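Genome polyprotein (PDB 6KU8) is the 3C cysteine protease of a rhinovirus C, a chymotrypsin-like enzyme that probably cleaves the viral polyprotein and here carries the inhibitor rupintrivir. Local coordinates at residues D48-D53 against V57-Q62; S101-A106 against N159-H164. One frame throughout, in Å; residues are numbered along the deposited sequence.

Interaction 1: D48-D53 against V57-Q62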
# COMPACT_ATOMS: atom_id res chain seq x y z
N ASP A 48 12.94 -3.24 13.24
CA ASP A 48 12.31 -2.86 14.49
C ASP A 48 12.21 -1.35 14.63
O ASP A 48 11.40 -0.86 15.42
CB ASP A 48 13.08 -3.44 15.67
CG ASP A 48 12.95 -4.95 15.76
OD1 ASP A 48 13.93 -5.60 16.19
OD2 ASP A 48 11.88 -5.48 15.38
N SER A 49 13.00 -0.60 13.87
CA SER A 49 12.71 0.80 13.66
C SER A 49 12.88 1.09 12.18
O SER A 49 13.67 0.45 11.48
CB SER A 49 13.61 1.73 14.53
OG SER A 49 14.84 1.99 13.90
N VAL A 50 12.08 2.05 11.71
CA VAL A 50 11.99 2.38 10.30
C VAL A 50 12.25 3.87 10.14
O VAL A 50 11.93 4.67 11.02
CB VAL A 50 10.62 1.99 9.70
CG1 VAL A 50 10.43 0.47 9.73
CG2 VAL A 50 9.49 2.67 10.48
N THR A 51 12.84 4.23 9.01
CA THR A 51 13.05 5.62 8.64
C THR A 51 11.79 6.14 7.95
O THR A 51 11.45 5.70 6.84
CB THR A 51 14.25 5.76 7.72
OG1 THR A 51 15.37 5.09 8.30
CG2 THR A 51 14.60 7.23 7.52
N ILE A 52 11.10 7.06 8.61
CA ILE A 52 9.91 7.71 8.07
C ILE A 52 10.21 9.19 7.92
O ILE A 52 10.59 9.85 8.89
CB ILE A 52 8.69 7.48 8.98
CG1 ILE A 52 8.42 5.98 9.11
CG2 ILE A 52 7.48 8.21 8.43
CD1 ILE A 52 7.34 5.66 10.11
N ASP A 53 10.03 9.72 6.70
CA ASP A 53 10.33 11.12 6.40
C ASP A 53 11.69 11.52 6.97
O ASP A 53 11.86 12.59 7.56
CB ASP A 53 9.22 12.05 6.90
CG ASP A 53 7.87 11.79 6.23
OD1 ASP A 53 7.86 11.27 5.10
OD2 ASP A 53 6.81 12.10 6.84
N VAL A 57 11.79 5.91 13.46
CA VAL A 57 10.57 5.70 14.23
C VAL A 57 10.56 4.26 14.72
O VAL A 57 10.74 3.32 13.93
CB VAL A 57 9.32 5.99 13.38
CG1 VAL A 57 8.05 5.71 14.18
CG2 VAL A 57 9.34 7.45 12.86
N ARG A 58 10.35 4.08 16.03
CA ARG A 58 10.31 2.74 16.60
C ARG A 58 9.01 2.04 16.25
O ARG A 58 7.92 2.62 16.39
CB ARG A 58 10.48 2.79 18.12
CG ARG A 58 10.24 1.45 18.78
CD ARG A 58 10.93 1.34 20.14
NE ARG A 58 10.22 2.07 21.18
CZ ARG A 58 9.73 1.49 22.28
NH1 ARG A 58 9.90 0.19 22.46
NH2 ARG A 58 9.10 2.22 23.19
N VAL A 59 9.11 0.79 15.79
CA VAL A 59 7.96 -0.05 15.49
C VAL A 59 7.60 -0.83 16.76
O VAL A 59 8.36 -1.68 17.20
CB VAL A 59 8.23 -1.01 14.33
CG1 VAL A 59 7.06 -1.99 14.15
CG2 VAL A 59 8.46 -0.23 13.04
N LEU A 60 6.41 -0.56 17.31
CA LEU A 60 5.98 -1.27 18.51
C LEU A 60 5.60 -2.71 18.19
O LEU A 60 5.89 -3.63 18.97
CB LEU A 60 4.81 -0.55 19.17
CG LEU A 60 5.07 0.87 19.68
CD1 LEU A 60 3.76 1.53 20.07
CD2 LEU A 60 6.07 0.87 20.83
N LYS A 61 4.96 -2.93 17.04
CA LYS A 61 4.54 -4.25 16.62
C LYS A 61 4.43 -4.25 15.10
O LYS A 61 4.04 -3.24 14.50
CB LYS A 61 3.20 -4.65 17.24
CG LYS A 61 2.63 -5.98 16.74
CD LYS A 61 1.34 -6.36 17.48
CE LYS A 61 0.92 -7.80 17.20
NZ LYS A 61 -0.07 -8.31 18.20
N GLN A 62 4.80 -5.38 14.49
CA GLN A 62 4.75 -5.58 13.05
C GLN A 62 3.91 -6.83 12.78
O GLN A 62 4.11 -7.86 13.44
CB GLN A 62 6.17 -5.71 12.48
CG GLN A 62 6.28 -6.12 11.01
CD GLN A 62 7.70 -6.00 10.46
OE1 GLN A 62 8.59 -5.45 11.12
NE2 GLN A 62 7.92 -6.52 9.25
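A beta hairpin in the six-stranded antiparallel barrel of this chymotrypsin-like protease joins strand 49-52 to the first part of strand 55-66, with Val50 and Val57 as a hydrogen-bonded pair. Two backbone bonds close that pair: Val50 N reaches Val57 O at 2.9 Å, and Val57 N reaches Val50 O at 2.7 Å. One step outward Ser49 and Arg58 form the non-hydrogen-bonded pair, and beyond them Val59 N donates to Asp48 O at 2.8 Å. Val57 O receives a second, softer approach from Ser49 CA, a CA-H...O contact of 3.2 Å. The side chains of Ser49 and Arg58 leave on one face of the hairpin, where Ser49 OG makes a weak hydrogen bond with Glu56. Those of Val50 and Val57 leave on the other, buried face. There Ile52 and Val57 pass each other at a slant, the end methyl Ile52 CD1 lying 3.8 Å from Val57 CB and about as near to Val57 CG2. Ile52 carries CG1 on the side away from its carbonyl carbon (chi1 -60°) and then runs extended (chi2 174°), which delivers CD1 to the valine. Leu80 of strand 75-80 touches both residues, while Ile21 of strand 18-23 packs on Val50, so the apolar face of the hairpin touches both strand 75-80 and strand 18-23. Past Val59 the second strand turns a corner at Leu60, where a classic beta bulge sets Leu60 and Lys61 against Trp79. At the Val59 end the valines meet almost at a right angle, with Val50 CG1 resting 3.9 Å from Val59 CG2.

Interaction 2: S101-A106 against N159-H164. With AG7 (4-{2-(4-fluoro-benzyl)-6-methyl-5-[(5-methyl-isoxazole-3-carbonyl)-amino]-4-oxo-heptanoylamino}-5-(2-oxo-pyrrolidin-3-yl)-pentanoic acid ethyl ester), chain B.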
# COMPACT_ATOMS: atom_id res chain seq x y z
N SER A 101 -13.56 0.63 -11.40
CA SER A 101 -13.22 1.40 -12.59
C SER A 101 -12.59 2.74 -12.20
O SER A 101 -12.75 3.24 -11.08
CB SER A 101 -14.47 1.62 -13.47
OG SER A 101 -15.48 2.32 -12.78
N ASN A 102 -11.82 3.29 -13.14
CA ASN A 102 -11.29 4.64 -13.03
C ASN A 102 -10.48 4.84 -11.74
O ASN A 102 -10.59 5.85 -11.05
CB ASN A 102 -12.41 5.67 -13.14
CG ASN A 102 -13.24 5.50 -14.40
OD1 ASN A 102 -14.38 5.04 -14.35
ND2 ASN A 102 -12.67 5.86 -15.53
N MET A 103 -9.64 3.85 -11.44
CA MET A 103 -8.73 3.93 -10.30
C MET A 103 -7.47 4.71 -10.65
O MET A 103 -7.05 4.80 -11.81
CB MET A 103 -8.36 2.53 -9.82
CG MET A 103 -9.40 1.92 -8.89
SD MET A 103 -9.39 2.83 -7.33
CE MET A 103 -11.04 2.45 -6.71
N HIS A 104 -6.84 5.25 -9.61
CA HIS A 104 -5.59 5.99 -9.73
C HIS A 104 -4.50 5.31 -8.90
O HIS A 104 -4.79 4.65 -7.89
CB HIS A 104 -5.75 7.45 -9.26
CG HIS A 104 -6.57 8.30 -10.18
ND1 HIS A 104 -6.11 9.49 -10.70
CD2 HIS A 104 -7.81 8.12 -10.70
CE1 HIS A 104 -7.03 10.01 -11.49
NE2 HIS A 104 -8.08 9.20 -11.50
N LEU A 105 -3.26 5.47 -9.32
CA LEU A 105 -2.11 5.15 -8.48
C LEU A 105 -1.49 6.46 -8.03
O LEU A 105 -1.22 7.34 -8.86
CB LEU A 105 -1.08 4.29 -9.22
CG LEU A 105 0.28 4.05 -8.53
CD1 LEU A 105 0.07 3.50 -7.17
CD2 LEU A 105 1.15 3.09 -9.34
N ALA A 106 -1.30 6.62 -6.72
CA ALA A 106 -0.74 7.85 -6.18
C ALA A 106 0.34 7.50 -5.18
O ALA A 106 0.16 6.60 -4.35
CB ALA A 106 -1.81 8.73 -5.52
N ASN A 159 -12.80 5.47 -2.33
CA ASN A 159 -12.50 4.04 -2.41
C ASN A 159 -10.99 3.85 -2.33
O ASN A 159 -10.26 4.25 -3.23
CB ASN A 159 -13.04 3.43 -3.70
CG ASN A 159 -14.53 3.66 -3.89
OD1 ASN A 159 -15.32 3.30 -3.04
ND2 ASN A 159 -14.91 4.23 -5.03
N ILE A 160 -10.51 3.23 -1.25
CA ILE A 160 -9.08 3.03 -1.03
C ILE A 160 -8.85 1.52 -1.06
O ILE A 160 -9.19 0.82 -0.10
CB ILE A 160 -8.58 3.67 0.28
CG1 ILE A 160 -8.94 5.16 0.33
CG2 ILE A 160 -7.06 3.47 0.42
CD1 ILE A 160 -8.72 5.79 1.69
N VAL A 161 -8.27 1.03 -2.14
CA VAL A 161 -8.55 -0.32 -2.59
C VAL A 161 -7.32 -1.23 -2.60
O VAL A 161 -7.48 -2.46 -2.50
CB VAL A 161 -9.22 -0.24 -3.97
CG1 VAL A 161 -8.45 -0.94 -5.07
CG2 VAL A 161 -10.70 -0.60 -3.89
N ALA A 162 -6.11 -0.68 -2.66
CA ALA A 162 -4.91 -1.52 -2.66
C ALA A 162 -3.69 -0.64 -2.44
O ALA A 162 -3.77 0.59 -2.54
CB ALA A 162 -4.76 -2.31 -3.98
N ILE A 163 -2.56 -1.27 -2.10
CA ILE A 163 -1.25 -0.65 -2.22
C ILE A 163 -0.48 -1.39 -3.31
O ILE A 163 -0.58 -2.61 -3.45
CB ILE A 163 -0.47 -0.64 -0.89
CG1 ILE A 163 -0.17 -2.08 -0.43
CG2 ILE A 163 -1.24 0.22 0.16
CD1 ILE A 163 0.80 -2.16 0.75
N HIS A 164 0.26 -0.63 -4.10
CA HIS A 164 0.99 -1.19 -5.22
C HIS A 164 2.15 -2.04 -4.72
O HIS A 164 2.93 -1.59 -3.87
CB HIS A 164 1.52 -0.09 -6.12
CG HIS A 164 2.19 -0.62 -7.34
ND1 HIS A 164 1.48 -1.23 -8.35
CD2 HIS A 164 3.50 -0.73 -7.67
CE1 HIS A 164 2.32 -1.65 -9.28
NE2 HIS A 164 3.55 -1.37 -8.88
C01 AG7 B . 8.53 -7.39 -8.67
C02 AG7 B . 9.26 -7.28 -7.34
O03 AG7 B . 7.74 -6.60 -9.09
C04 AG7 B . 8.63 -6.33 -6.34
C05 AG7 B . 9.28 -6.73 -5.02
C06 AG7 B . 8.60 -7.98 -4.44
C07 AG7 B . 7.22 -8.02 -4.31
C08 AG7 B . 6.60 -9.14 -3.78
C09 AG7 B . 7.35 -10.24 -3.39
C10 AG7 B . 8.74 -10.21 -3.52
C11 AG7 B . 9.36 -9.08 -4.04
N12 AG7 B . 8.07 -3.81 -6.79
C13 AG7 B . 8.54 -2.54 -7.36
C14 AG7 B . 7.47 -2.17 -8.38
C15 AG7 B . 7.60 -3.10 -9.65
C16 AG7 B . 6.73 -2.45 -10.84
N17 AG7 B . 7.39 -2.60 -11.98
O18 AG7 B . 5.67 -1.94 -10.71
C19 AG7 B . 8.85 -1.35 -6.43
C20 AG7 B . 9.37 -1.85 -5.08
C21 AG7 B . 10.86 -1.68 -5.31
O22 AG7 B . 11.77 -2.61 -4.81
O23 AG7 B . 11.21 -0.76 -5.96
C47 AG7 B . 8.99 -4.93 -6.83
O48 AG7 B . 10.07 -4.74 -7.28
C50 AG7 B . 13.08 -2.29 -5.19
C53 AG7 B . 14.04 -3.11 -4.33
C57 AG7 B . 8.95 -8.65 -9.40
N58 AG7 B . 8.12 -8.85 -10.52
C59 AG7 B . 7.80 -10.19 -10.88
O60 AG7 B . 8.15 -11.18 -10.33
C78 AG7 B . 10.38 -8.53 -9.92
C81 AG7 B . 10.94 -9.84 -10.49
F1 AG7 B . 6.73 -11.35 -2.88
C82 AG7 B . 10.42 -7.43 -11.00
C83 AG7 B . 8.71 -3.30 -11.70
C84 AG7 B . 8.86 -3.18 -10.11
C1 AG7 B . 6.97 -10.15 -12.11
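Met103 reaches Asn159 and Val161 with its terminal methyl alone, the Met103 and Asn159 side chains crossing at about a right angle. Met103 does not leave its strand pointing at 159-164; a bend at chi2 (-69°) brings its end nearer, leaving Met103 CE 3.7 Å from Asn159 CB and 4.2 Å from Val161 CG2. The methyl thus meets the aliphatic root of the asparagine, whose amide ND2 is bound instead to Asn156 OD1. Further along, Leu105 and His164 lie at a slant to each other: Leu105 CD1 sits 4.0 Å from His164 CB. All this is side-chain contact between strands 100-107 and 159-167 of the seven-stranded antiparallel sheet; they are not neighbours in it, since strand 153-156 pairs with both, and the axes of 103-106 and 159-164 come no closer than 8.4 Å. A classic beta bulge at Val161 and Ala162, opposite Ile154, interrupts the alternation of strand 159-167. Val119 of strand 115-130 touches both Met103 and Leu105, extending the buried apolar layer. With CG anti to the backbone N (chi1 -176°), the His164 ring is carried to the inhibitor pocket, where His164 NE2 donates to the lactam oxygen O18 of rupintrivir at 2.9 Å and 165°. The carbonyl lies at the ring edge, near its plane. The lactam takes the place of a glutamine side chain, consistent with the S1 pocket of 3C proteases. Thr145 OG1 also bonds the inhibitor. With NE2 on the lactam and ND1 hydrogen-bonded to Tyr141 OH, both ring nitrogens are engaged, which fixes the rotation of the imidazole.

Interaction 1 comes first along the chain and is complete before interaction 2 opens, and the two share no strand. The hairpin of interaction 1 belongs to the six-stranded barrel, whereas interaction 2 spans the seven-stranded sheet, so each beta unit of the chymotrypsin-like fold supplies one contact. They lie on opposite sides of the chain's centre, their own centres 25 Å apart and their nearest atoms about 12 Å apart, without touching. Interaction 1 is local and partly buried; interaction 2 is buried, joins segments more than fifty residues apart and ends at the inhibitor. In this family the active site lies between the two beta units, probably with Cys150, His43 and Glu74 as its triad.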